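Local coordinates for oxidoreductase, NAD-binding/iron-sulfur cluster-binding protein (Nitratireductor pacificus pht-3B, PDB 4RAS), which binds cobalamin and [4Fe-4S] clusters and probably carries out B12-dependent reductive dehalogenation, at residues A[60-65]-A[166-171]; A[55-60]-A[321-326]; A[301-306]-A[552-557]; A[335-340]-A[439-444]. All coordinates share one frame; numbering follows the deposited sequence.

Interaction 1: residues A[60-65]-A[166-171]; sequences FLDGPV and PARGHF
Leu61 O accepts the backbone N-H of Gly169, with N and O 3.0 Å apart and an angle of 168° at the hydrogen. It is the one hydrogen bond between loop 60-65 and strand 167-171, which run in nearly opposite directions. The tight half of the contact is built on Leu61. Its CG is anti to the carbonyl carbon (chi1 -64°), which lays the side chain against the Gly169 peptide, with Leu61 CD1 3.7 Å from Gly169 O. Leu61 CD1 also meets the edge of the Phe171 ring, 4.1 Å from Phe171 CD1. Leu61 CB lies over one face of the Arg168 guanidinium. With an alanine here, the Phe171 edge would probably lose its partner and a gap would open beside Gly169. The other half is looser and more exposed. Asp62 OD2 stays 4.4 Å from Arg168 NE, beyond a salt bridge, and the carboxylate and guanidinium planes are 66° apart. Arg168 instead pairs with Asp174, while Asp62 OD1 takes the N-H of Gly63. At the end, Val65 CG2 rests 4.3 Å from Pro166 CG. Loop 60-65 thus lies along the edge strand of a four-stranded antiparallel sheet, joined to it by that single backbone bond, and strand 205-212 is the next strand in. Helix 141-163 packs on Leu61 through Ala153, and its Arg161 hydrogen-bonds both Leu61 O and Ala167 O.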
# COMPACT_ATOMS: atom_id res chain seq x y z
N PHE A 60 1.01 0.13 -20.88
CA PHE A 60 2.33 0.10 -20.33
C PHE A 60 2.89 -1.31 -20.28
O PHE A 60 3.83 -1.55 -19.59
CB PHE A 60 2.27 0.74 -18.94
CG PHE A 60 1.61 2.07 -18.96
CD1 PHE A 60 2.16 3.09 -19.69
CD2 PHE A 60 0.46 2.30 -18.29
CE1 PHE A 60 1.58 4.32 -19.76
CE2 PHE A 60 -0.15 3.52 -18.34
CZ PHE A 60 0.42 4.53 -19.07
N LEU A 61 2.28 -2.24 -21.01
CA LEU A 61 2.82 -3.55 -21.19
C LEU A 61 4.13 -3.52 -21.98
O LEU A 61 4.92 -4.44 -21.88
CB LEU A 61 1.83 -4.49 -21.88
CG LEU A 61 0.58 -4.75 -21.10
CD1 LEU A 61 -0.40 -5.59 -21.91
CD2 LEU A 61 0.89 -5.44 -19.79
N ASP A 62 4.33 -2.51 -22.79
CA ASP A 62 5.61 -2.31 -23.47
C ASP A 62 5.99 -0.85 -23.31
O ASP A 62 5.19 -0.07 -22.81
CB ASP A 62 5.55 -2.68 -24.96
CG ASP A 62 6.93 -3.34 -25.49
OD1 ASP A 62 8.01 -3.13 -24.83
OD2 ASP A 62 6.92 -4.04 -26.56
N GLY A 63 7.21 -0.48 -23.70
CA GLY A 63 7.71 0.85 -23.55
C GLY A 63 9.18 0.91 -23.85
O GLY A 63 9.80 -0.05 -24.30
N PRO A 64 9.76 2.07 -23.63
CA PRO A 64 11.20 2.19 -23.90
C PRO A 64 12.10 1.43 -22.88
O PRO A 64 11.77 1.25 -21.69
CB PRO A 64 11.44 3.70 -23.83
CG PRO A 64 10.37 4.24 -22.97
CD PRO A 64 9.21 3.24 -22.94
N VAL A 65 13.23 0.97 -23.42
CA VAL A 65 14.21 0.20 -22.72
C VAL A 65 15.37 1.12 -22.42
O VAL A 65 15.89 1.78 -23.27
CB VAL A 65 14.70 -0.94 -23.62
CG1 VAL A 65 15.73 -1.79 -22.90
CG2 VAL A 65 13.50 -1.77 -24.08
N PRO A 166 14.95 -5.80 -22.97
CA PRO A 166 13.59 -5.75 -23.50
C PRO A 166 12.70 -6.73 -22.83
O PRO A 166 13.13 -7.82 -22.47
CB PRO A 166 13.76 -6.12 -24.97
CG PRO A 166 15.14 -5.57 -25.27
CD PRO A 166 15.94 -5.95 -24.05
N ALA A 167 11.48 -6.31 -22.59
CA ALA A 167 10.49 -7.15 -21.89
C ALA A 167 9.14 -6.66 -22.26
O ALA A 167 8.97 -5.48 -22.45
CB ALA A 167 10.67 -7.07 -20.36
N ARG A 168 8.19 -7.57 -22.25
CA ARG A 168 6.78 -7.25 -22.56
C ARG A 168 5.87 -8.02 -21.63
O ARG A 168 6.07 -9.23 -21.37
CB ARG A 168 6.42 -7.63 -23.99
CG ARG A 168 4.91 -7.51 -24.30
CD ARG A 168 4.68 -6.78 -25.53
NE ARG A 168 3.38 -6.53 -26.11
CZ ARG A 168 2.16 -6.89 -25.76
NH1 ARG A 168 1.83 -7.54 -24.67
NH2 ARG A 168 1.18 -6.51 -26.55
N GLY A 169 4.84 -7.36 -21.15
CA GLY A 169 3.86 -8.01 -20.33
C GLY A 169 2.73 -8.50 -21.15
O GLY A 169 2.46 -7.98 -22.22
N HIS A 170 1.99 -9.45 -20.60
CA HIS A 170 0.87 -10.04 -21.30
C HIS A 170 -0.21 -10.46 -20.33
O HIS A 170 0.06 -10.87 -19.21
CB HIS A 170 1.30 -11.33 -21.96
CG HIS A 170 2.53 -11.24 -22.79
ND1 HIS A 170 2.50 -11.18 -24.15
CD2 HIS A 170 3.84 -11.24 -22.45
CE1 HIS A 170 3.72 -11.11 -24.62
NE2 HIS A 170 4.56 -11.20 -23.61
N PHE A 171 -1.44 -10.39 -20.77
CA PHE A 171 -2.56 -10.92 -19.98
C PHE A 171 -3.71 -11.19 -20.90
O PHE A 171 -3.61 -11.00 -22.12
CB PHE A 171 -2.95 -9.98 -18.82
CG PHE A 171 -3.79 -8.80 -19.20
CD1 PHE A 171 -3.28 -7.81 -20.01
CD2 PHE A 171 -5.09 -8.72 -18.79
CE1 PHE A 171 -4.08 -6.72 -20.40
CE2 PHE A 171 -5.88 -7.64 -19.13
CZ PHE A 171 -5.39 -6.65 -19.96

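Interaction 2: residues A[55-60]-A[321-326]; sequences RLFTRF and QPLIQN
Phe60 presents one face of its ring to Pro322. Pro322 CB stands 3.9 Å from the ring centroid and only 19° off the normal, a CH-pi contact. Arg59 CB lies over the centre of the opposite face, so the ring is sandwiched between its own neighbour and the proline. The ring's CG is anti to the carbonyl carbon (chi1 -52°), which directs the ring at helix 315-327. The Phe60 and Leu323 side chains run antiparallel alongside each other, with Phe60 CD2 3.8 Å from Leu323 CD2. The other methyl of Leu323 serves Phe57. Here the two side chains cross at about a right angle, and Leu323 CD1 comes obliquely to within 3.5 Å of Phe57 CD1. One leucine thus touches two aromatic rings, a methyl to each. Leu56 adds its methyls further along, with Leu56 CD2 3.8 Å from the backbone O of Asn326. A serine in place of Phe60 would probably leave Pro322 CB without its ring face and Leu323 CD2 without its cover. Helix 315-327 is kinked at Pro322 and Leu323, whose N atoms make no bond to the preceding turn. Phe57 also touches Met147 and Ala150 of helix 141-163, and Glu431 of helix 418-442. The secure contacts between the two segments are apolar. Shape and hydrophobic surface therefore probably carry most of the contact, and the charged Arg59 sits at its exposed border.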
# COMPACT_ATOMS: atom_id res chain seq x y z
N ARG A 55 -7.68 -1.62 -19.66
CA ARG A 55 -7.24 -0.89 -20.83
C ARG A 55 -6.12 0.11 -20.57
O ARG A 55 -5.17 0.22 -21.31
CB ARG A 55 -8.45 -0.21 -21.54
CG ARG A 55 -9.34 -1.25 -22.22
CD ARG A 55 -10.30 -0.67 -23.25
NE ARG A 55 -11.25 0.25 -22.62
CZ ARG A 55 -12.38 -0.10 -21.99
NH1 ARG A 55 -12.78 -1.38 -21.89
NH2 ARG A 55 -13.13 0.84 -21.40
N LEU A 56 -6.23 0.86 -19.52
CA LEU A 56 -5.17 1.77 -19.22
C LEU A 56 -3.82 1.00 -18.96
O LEU A 56 -2.78 1.45 -19.42
CB LEU A 56 -5.55 2.58 -17.97
CG LEU A 56 -4.47 3.52 -17.42
CD1 LEU A 56 -4.37 4.71 -18.37
CD2 LEU A 56 -4.75 4.00 -16.00
N PHE A 57 -3.85 -0.06 -18.17
CA PHE A 57 -2.60 -0.73 -17.83
C PHE A 57 -1.98 -1.45 -19.04
O PHE A 57 -0.80 -1.59 -19.13
CB PHE A 57 -2.76 -1.68 -16.68
CG PHE A 57 -3.32 -1.02 -15.41
CD1 PHE A 57 -3.01 0.28 -15.08
CD2 PHE A 57 -4.08 -1.73 -14.56
CE1 PHE A 57 -3.50 0.86 -13.94
CE2 PHE A 57 -4.56 -1.19 -13.38
CZ PHE A 57 -4.29 0.13 -13.07
N THR A 58 -2.84 -1.82 -19.99
CA THR A 58 -2.44 -2.36 -21.26
C THR A 58 -1.45 -1.46 -21.99
O THR A 58 -0.62 -1.96 -22.66
CB THR A 58 -3.69 -2.63 -22.11
OG1 THR A 58 -4.45 -3.67 -21.48
CG2 THR A 58 -3.35 -3.05 -23.52
N ARG A 59 -1.53 -0.15 -21.84
CA ARG A 59 -0.65 0.75 -22.55
C ARG A 59 0.78 0.67 -22.07
O ARG A 59 1.69 1.08 -22.77
CB ARG A 59 -1.11 2.20 -22.35
CG ARG A 59 -2.55 2.47 -22.78
CD ARG A 59 -2.77 3.88 -23.34
NE ARG A 59 -3.02 4.92 -22.33
CZ ARG A 59 -2.21 5.95 -22.02
NH1 ARG A 59 -2.59 6.83 -21.07
NH2 ARG A 59 -1.01 6.13 -22.62
N PHE A 60 1.01 0.13 -20.88
CA PHE A 60 2.33 0.10 -20.33
C PHE A 60 2.89 -1.31 -20.28
O PHE A 60 3.83 -1.55 -19.59
CB PHE A 60 2.27 0.74 -18.94
CG PHE A 60 1.61 2.07 -18.96
CD1 PHE A 60 2.16 3.09 -19.69
CD2 PHE A 60 0.46 2.30 -18.29
CE1 PHE A 60 1.58 4.32 -19.76
CE2 PHE A 60 -0.15 3.52 -18.34
CZ PHE A 60 0.42 4.53 -19.07
N GLN A 321 5.62 4.12 -12.07
CA GLN A 321 5.36 5.53 -12.32
C GLN A 321 4.32 5.78 -13.44
O GLN A 321 3.42 6.54 -13.26
CB GLN A 321 6.64 6.27 -12.61
CG GLN A 321 6.40 7.73 -12.92
CD GLN A 321 7.66 8.52 -13.06
OE1 GLN A 321 8.54 8.24 -13.92
NE2 GLN A 321 7.82 9.48 -12.17
N PRO A 322 4.48 5.18 -14.60
CA PRO A 322 3.48 5.50 -15.61
C PRO A 322 2.04 5.13 -15.21
O PRO A 322 1.09 5.79 -15.65
CB PRO A 322 3.90 4.64 -16.82
CG PRO A 322 5.32 4.15 -16.52
CD PRO A 322 5.49 4.19 -15.06
N LEU A 323 1.86 4.08 -14.43
CA LEU A 323 0.49 3.74 -14.04
C LEU A 323 -0.03 4.78 -13.06
O LEU A 323 -1.18 5.20 -13.17
CB LEU A 323 0.31 2.40 -13.37
CG LEU A 323 1.07 1.15 -13.70
CD1 LEU A 323 0.14 -0.03 -13.52
CD2 LEU A 323 1.83 1.05 -15.00
N ILE A 324 0.83 5.20 -12.13
CA ILE A 324 0.41 6.17 -11.14
C ILE A 324 -0.01 7.48 -11.82
O ILE A 324 -1.07 8.04 -11.51
CB ILE A 324 1.56 6.43 -10.15
CG1 ILE A 324 1.70 5.23 -9.21
CG2 ILE A 324 1.35 7.67 -9.31
CD1 ILE A 324 2.94 5.24 -8.35
N GLN A 325 0.83 7.96 -12.71
CA GLN A 325 0.60 9.24 -13.34
C GLN A 325 -0.62 9.19 -14.24
O GLN A 325 -1.38 10.13 -14.34
CB GLN A 325 1.80 9.70 -14.16
CG GLN A 325 2.91 10.23 -13.26
CD GLN A 325 4.21 10.57 -14.03
OE1 GLN A 325 4.46 10.13 -15.19
NE2 GLN A 325 5.06 11.30 -13.37
N ASN A 326 -0.79 8.10 -14.96
CA ASN A 326 -1.90 8.08 -15.88
C ASN A 326 -3.22 7.67 -15.25
O ASN A 326 -4.22 7.72 -15.93
CB ASN A 326 -1.58 7.21 -17.06
CG ASN A 326 -0.46 7.83 -17.91
OD1 ASN A 326 0.68 7.40 -17.87
ND2 ASN A 326 -0.80 8.78 -18.67

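Interaction 3: residues A[301-306]-A[552-557]; sequences EKAKQE and RVTQMK
With chi1 at -177° and a bend at chi2, the Lys302 chain runs past Thr554 toward Met556. Lys302 CG lies 3.6 Å from Thr554 OG1. The chain end goes further, and Lys302 NZ stops 3.2 Å from the Met556 methyl, CE. Glu306 also bends at chi2, in the turn that ends its segment, with CG beside the backbone N (chi1 -72°). Its carboxylate thereby comes close to a water that bridges the two segments. The water donates to Glu306 OE1, at a rather short modelled distance, and to Val553 O at 2.8 Å. Glu306 OE1 has a second partner in Arg309, a salt bridge, so this oxygen is gripped twice. No direct hydrogen bond crosses the contact. Val553 gives the main apolar packing. Its CG1 fits between two residues one turn apart, 3.6 Å from Ala303 O and 3.8 Å from Glu306 CB. The short helix 301-306 thus lies against the C-terminal end of helix 545-554, part of the 4Fe-4S dicluster domain. Arg552, in that same last turn, touches the bound cobalamin, and the side chain of Val553 is about 6 Å from it. Met556, in the loop beyond, packs on Arg628 and Met629. Helix 290-296 lies close by as well, and its Phe291 meets both Arg552 and Val553.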
# COMPACT_ATOMS: atom_id res chain seq x y z
N GLU A 301 18.03 24.82 -2.52
CA GLU A 301 18.25 24.40 -3.91
C GLU A 301 18.29 22.88 -4.04
O GLU A 301 17.72 22.29 -4.98
CB GLU A 301 19.54 25.04 -4.47
CG GLU A 301 19.56 25.27 -6.00
CD GLU A 301 18.27 25.94 -6.56
OE1 GLU A 301 17.56 26.68 -5.83
OE2 GLU A 301 17.94 25.71 -7.76
N LYS A 302 18.95 22.26 -3.08
CA LYS A 302 19.17 20.85 -3.16
C LYS A 302 17.82 20.07 -3.18
O LYS A 302 17.56 19.17 -4.02
CB LYS A 302 20.03 20.49 -1.97
CG LYS A 302 20.45 19.04 -1.89
CD LYS A 302 21.26 18.58 -3.09
CE LYS A 302 21.49 17.08 -2.99
NZ LYS A 302 22.32 16.62 -4.14
N ALA A 303 16.95 20.49 -2.27
CA ALA A 303 15.69 19.89 -2.14
C ALA A 303 14.81 20.14 -3.38
O ALA A 303 14.10 19.26 -3.85
CB ALA A 303 15.05 20.41 -0.88
N LYS A 304 14.89 21.34 -3.93
CA LYS A 304 14.20 21.63 -5.19
C LYS A 304 14.67 20.71 -6.32
O LYS A 304 13.87 20.14 -7.08
CB LYS A 304 14.35 23.09 -5.63
CG LYS A 304 13.64 23.33 -6.97
CD LYS A 304 13.27 24.75 -7.26
CE LYS A 304 14.36 25.52 -7.91
NZ LYS A 304 13.67 26.53 -8.78
N GLN A 305 15.96 20.53 -6.41
CA GLN A 305 16.52 19.76 -7.53
C GLN A 305 16.21 18.25 -7.36
O GLN A 305 15.97 17.55 -8.36
CB GLN A 305 18.03 20.13 -7.61
CG GLN A 305 18.99 19.23 -8.31
CD GLN A 305 20.42 19.41 -7.70
OE1 GLN A 305 20.95 20.54 -7.65
NE2 GLN A 305 20.98 18.32 -7.16
N GLU A 306 16.11 17.76 -6.13
CA GLU A 306 15.85 16.32 -5.94
C GLU A 306 14.38 15.87 -5.92
O GLU A 306 14.09 14.66 -5.91
CB GLU A 306 16.50 15.83 -4.68
CG GLU A 306 18.02 15.74 -4.78
CD GLU A 306 18.52 14.77 -5.91
OE1 GLU A 306 18.27 13.54 -5.82
OE2 GLU A 306 19.14 15.27 -6.90
N ARG A 552 14.11 12.90 3.62
CA ARG A 552 13.55 11.98 2.64
C ARG A 552 13.88 12.39 1.22
O ARG A 552 14.10 11.55 0.35
CB ARG A 552 12.06 11.88 2.80
CG ARG A 552 11.64 11.31 4.14
CD ARG A 552 10.16 11.10 4.20
NE ARG A 552 9.84 9.89 3.48
CZ ARG A 552 8.74 9.73 2.71
NH1 ARG A 552 8.53 8.59 2.10
NH2 ARG A 552 7.85 10.67 2.55
N VAL A 553 13.85 13.69 0.95
CA VAL A 553 14.06 14.17 -0.43
C VAL A 553 15.57 14.08 -0.86
O VAL A 553 15.86 13.75 -1.97
CB VAL A 553 13.60 15.60 -0.57
CG1 VAL A 553 13.99 16.21 -1.90
CG2 VAL A 553 12.12 15.68 -0.43
N THR A 554 16.47 14.28 0.08
CA THR A 554 17.89 14.68 -0.18
C THR A 554 18.89 13.57 0.14
O THR A 554 20.01 13.65 -0.30
CB THR A 554 18.08 15.95 0.67
OG1 THR A 554 17.94 17.10 -0.18
CG2 THR A 554 19.17 16.01 1.57
N GLN A 555 18.50 12.55 0.90
CA GLN A 555 19.53 11.61 1.41
C GLN A 555 19.91 10.68 0.27
O GLN A 555 19.08 10.35 -0.61
CB GLN A 555 19.12 10.87 2.67
CG GLN A 555 17.96 9.87 2.50
CD GLN A 555 18.45 8.43 2.36
OE1 GLN A 555 19.64 8.17 2.48
NE2 GLN A 555 17.55 7.52 2.07
N MET A 556 21.19 10.37 0.22
CA MET A 556 21.73 9.79 -0.99
C MET A 556 22.06 8.31 -0.78
O MET A 556 22.59 7.71 -1.66
CB MET A 556 22.95 10.58 -1.44
CG MET A 556 22.74 12.04 -1.89
SD MET A 556 24.41 12.90 -1.82
CE MET A 556 24.09 14.58 -2.38
N LYS A 557 21.72 7.74 0.37
CA LYS A 557 22.00 6.32 0.63
C LYS A 557 20.80 5.41 0.61
O LYS A 557 20.79 4.31 1.14
CB LYS A 557 22.81 6.15 1.92
CG LYS A 557 24.01 7.09 1.97
CD LYS A 557 25.17 6.48 2.59
CE LYS A 557 25.17 6.58 4.09
NZ LYS A 557 26.26 5.65 4.56
O HOH W 1 17.41 12.30 -3.79

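Interaction 4: residues A[335-340]-A[439-444]; sequences EKLAPT and HCRRMG
Gly444 meets Pro339 with their CA atoms 4.0 Å apart, where helix 418-442 ends in a Schellman motif. Gly444 has a positive phi (80°), and its N-H bonds to Arg441 O, one of the two bonds back into the last turn. Loop 335-340 passes directly over this helix end. The glycine is needed twice. A CB would run into Ala338 O, Pro339 CA and Thr340 N, and at this phi it would also collide with the carbonyl O of Met443. Among polar contacts, one hydrogen bond crosses, from Thr340 N to Met443 O at 3.4 Å, and it is weak, with only 133° at the hydrogen. A CA-H...O contact lies beside it, with Gly444 CA 3.3 Å from Ala338 O. Gly444 O lies near the carbonyl oxygens of Leu337 and Ala338, which have no hydrogen to share with it, and Pro339 N has none either. The charged ends are tied elsewhere: Arg441 to the carbonyl of Ala447, Arg442 to Asp49, and Lys336 to Asp495. Among van der Waals contacts, Leu337 does most. Its CG is anti to the carbonyl carbon (chi1 -65°), and the side chain crosses Arg441 obliquely, with Leu337 CD1 4.0 Å from Arg441 CB. Leu337 CB rests 3.7 Å from Gly444 O. Thr340 packs on the helix end from the other end of the loop segment, its CB 3.7 Å from Gly444 N.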
# COMPACT_ATOMS: atom_id res chain seq x y z
N GLU A 335 -18.54 17.71 -9.55
CA GLU A 335 -19.98 18.22 -9.76
C GLU A 335 -20.98 17.23 -9.32
O GLU A 335 -20.72 16.05 -9.41
CB GLU A 335 -20.24 18.47 -11.27
CG GLU A 335 -19.40 19.61 -11.87
CD GLU A 335 -18.94 20.69 -10.83
OE1 GLU A 335 -19.76 21.51 -10.33
OE2 GLU A 335 -17.72 20.71 -10.49
N LYS A 336 -22.13 17.70 -8.88
CA LYS A 336 -23.26 16.81 -8.57
C LYS A 336 -23.74 16.06 -9.81
O LYS A 336 -23.72 16.57 -10.90
CB LYS A 336 -24.44 17.56 -7.95
CG LYS A 336 -24.10 18.35 -6.65
CD LYS A 336 -23.95 17.51 -5.35
CE LYS A 336 -22.76 18.00 -4.52
NZ LYS A 336 -22.69 17.52 -3.11
N LEU A 337 -24.17 14.83 -9.63
CA LEU A 337 -24.65 14.04 -10.71
C LEU A 337 -26.06 13.60 -10.36
O LEU A 337 -26.44 13.58 -9.16
CB LEU A 337 -23.80 12.80 -10.89
CG LEU A 337 -22.34 12.91 -11.31
CD1 LEU A 337 -21.74 11.52 -11.37
CD2 LEU A 337 -22.22 13.58 -12.67
N ALA A 338 -26.84 13.20 -11.37
CA ALA A 338 -28.18 12.69 -11.08
C ALA A 338 -28.15 11.19 -10.88
O ALA A 338 -27.57 10.49 -11.74
CB ALA A 338 -29.18 13.06 -12.22
N PRO A 339 -28.80 10.68 -9.80
CA PRO A 339 -28.97 9.24 -9.80
C PRO A 339 -29.53 8.67 -11.11
O PRO A 339 -30.34 9.26 -11.83
CB PRO A 339 -29.87 8.94 -8.56
CG PRO A 339 -29.71 10.15 -7.70
CD PRO A 339 -29.58 11.30 -8.70
N THR A 340 -29.10 7.45 -11.35
CA THR A 340 -29.06 6.90 -12.64
C THR A 340 -30.05 5.73 -12.71
O THR A 340 -30.45 5.34 -13.80
CB THR A 340 -27.59 6.48 -12.83
OG1 THR A 340 -27.03 7.07 -14.00
CG2 THR A 340 -27.39 5.06 -12.83
N HIS A 439 -17.41 3.37 -10.14
CA HIS A 439 -18.66 2.69 -9.90
C HIS A 439 -19.72 3.58 -9.26
O HIS A 439 -20.90 3.54 -9.64
CB HIS A 439 -18.45 1.48 -9.04
CG HIS A 439 -19.62 0.57 -9.05
ND1 HIS A 439 -20.06 -0.04 -10.20
CD2 HIS A 439 -20.51 0.25 -8.07
CE1 HIS A 439 -21.17 -0.71 -9.94
NE2 HIS A 439 -21.46 -0.56 -8.65
N CYS A 440 -19.33 4.40 -8.30
CA CYS A 440 -20.32 5.33 -7.73
C CYS A 440 -20.88 6.25 -8.82
O CYS A 440 -22.08 6.56 -8.79
CB CYS A 440 -19.75 6.16 -6.56
SG CYS A 440 -19.30 5.23 -5.05
N ARG A 441 -20.01 6.74 -9.74
CA ARG A 441 -20.43 7.67 -10.74
C ARG A 441 -21.40 6.98 -11.72
O ARG A 441 -22.37 7.55 -12.16
CB ARG A 441 -19.26 8.34 -11.47
CG ARG A 441 -18.36 9.20 -10.58
CD ARG A 441 -17.37 10.09 -11.35
NE ARG A 441 -16.56 9.25 -12.20
CZ ARG A 441 -15.41 8.67 -11.78
NH1 ARG A 441 -15.00 8.73 -10.51
NH2 ARG A 441 -14.76 7.90 -12.59
N ARG A 442 -21.16 5.72 -12.00
CA ARG A 442 -22.03 5.01 -12.90
C ARG A 442 -23.43 4.86 -12.30
O ARG A 442 -24.39 4.70 -13.01
CB ARG A 442 -21.42 3.65 -13.20
CG ARG A 442 -22.29 2.68 -13.96
CD ARG A 442 -21.62 1.31 -14.09
NE ARG A 442 -20.26 1.46 -14.59
CZ ARG A 442 -19.91 1.56 -15.88
NH1 ARG A 442 -18.63 1.68 -16.20
NH2 ARG A 442 -20.81 1.51 -16.84
N MET A 443 -23.51 4.85 -10.98
CA MET A 443 -24.77 4.87 -10.26
C MET A 443 -25.36 6.28 -10.11
O MET A 443 -26.40 6.49 -9.47
CB MET A 443 -24.57 4.23 -8.87
CG MET A 443 -24.19 2.77 -8.96
SD MET A 443 -24.13 1.90 -7.39
CE MET A 443 -22.92 2.84 -6.48
N GLY A 444 -24.66 7.27 -10.63
CA GLY A 444 -25.12 8.66 -10.53
C GLY A 444 -24.88 9.39 -9.23
O GLY A 444 -25.62 10.31 -8.91

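Interactions 1 and 2 are neighbours, with centres 11 Å apart. They share Phe60 and touch where Phe171 CE1 meets Thr58 OG1. Both lie beside helix 141-163, and interaction 1 falls within the chain span that interaction 2 closes. Segments 55-60, 301-306, 321-326 and 552-557 come in that order, so interactions 2 and 3 alternate. Interaction 4 opens in the loop after helix 315-327, about 25 Å from interaction 2, centre to centre. Helix 418-442, which ends in interaction 4, also touches Phe57 and Ile324 of interaction 2. Interaction 2 ties an early part of the chain to its middle. Interaction 3 is the one beside the cobalamin. The other three join parts of the fold away from the cofactor sites.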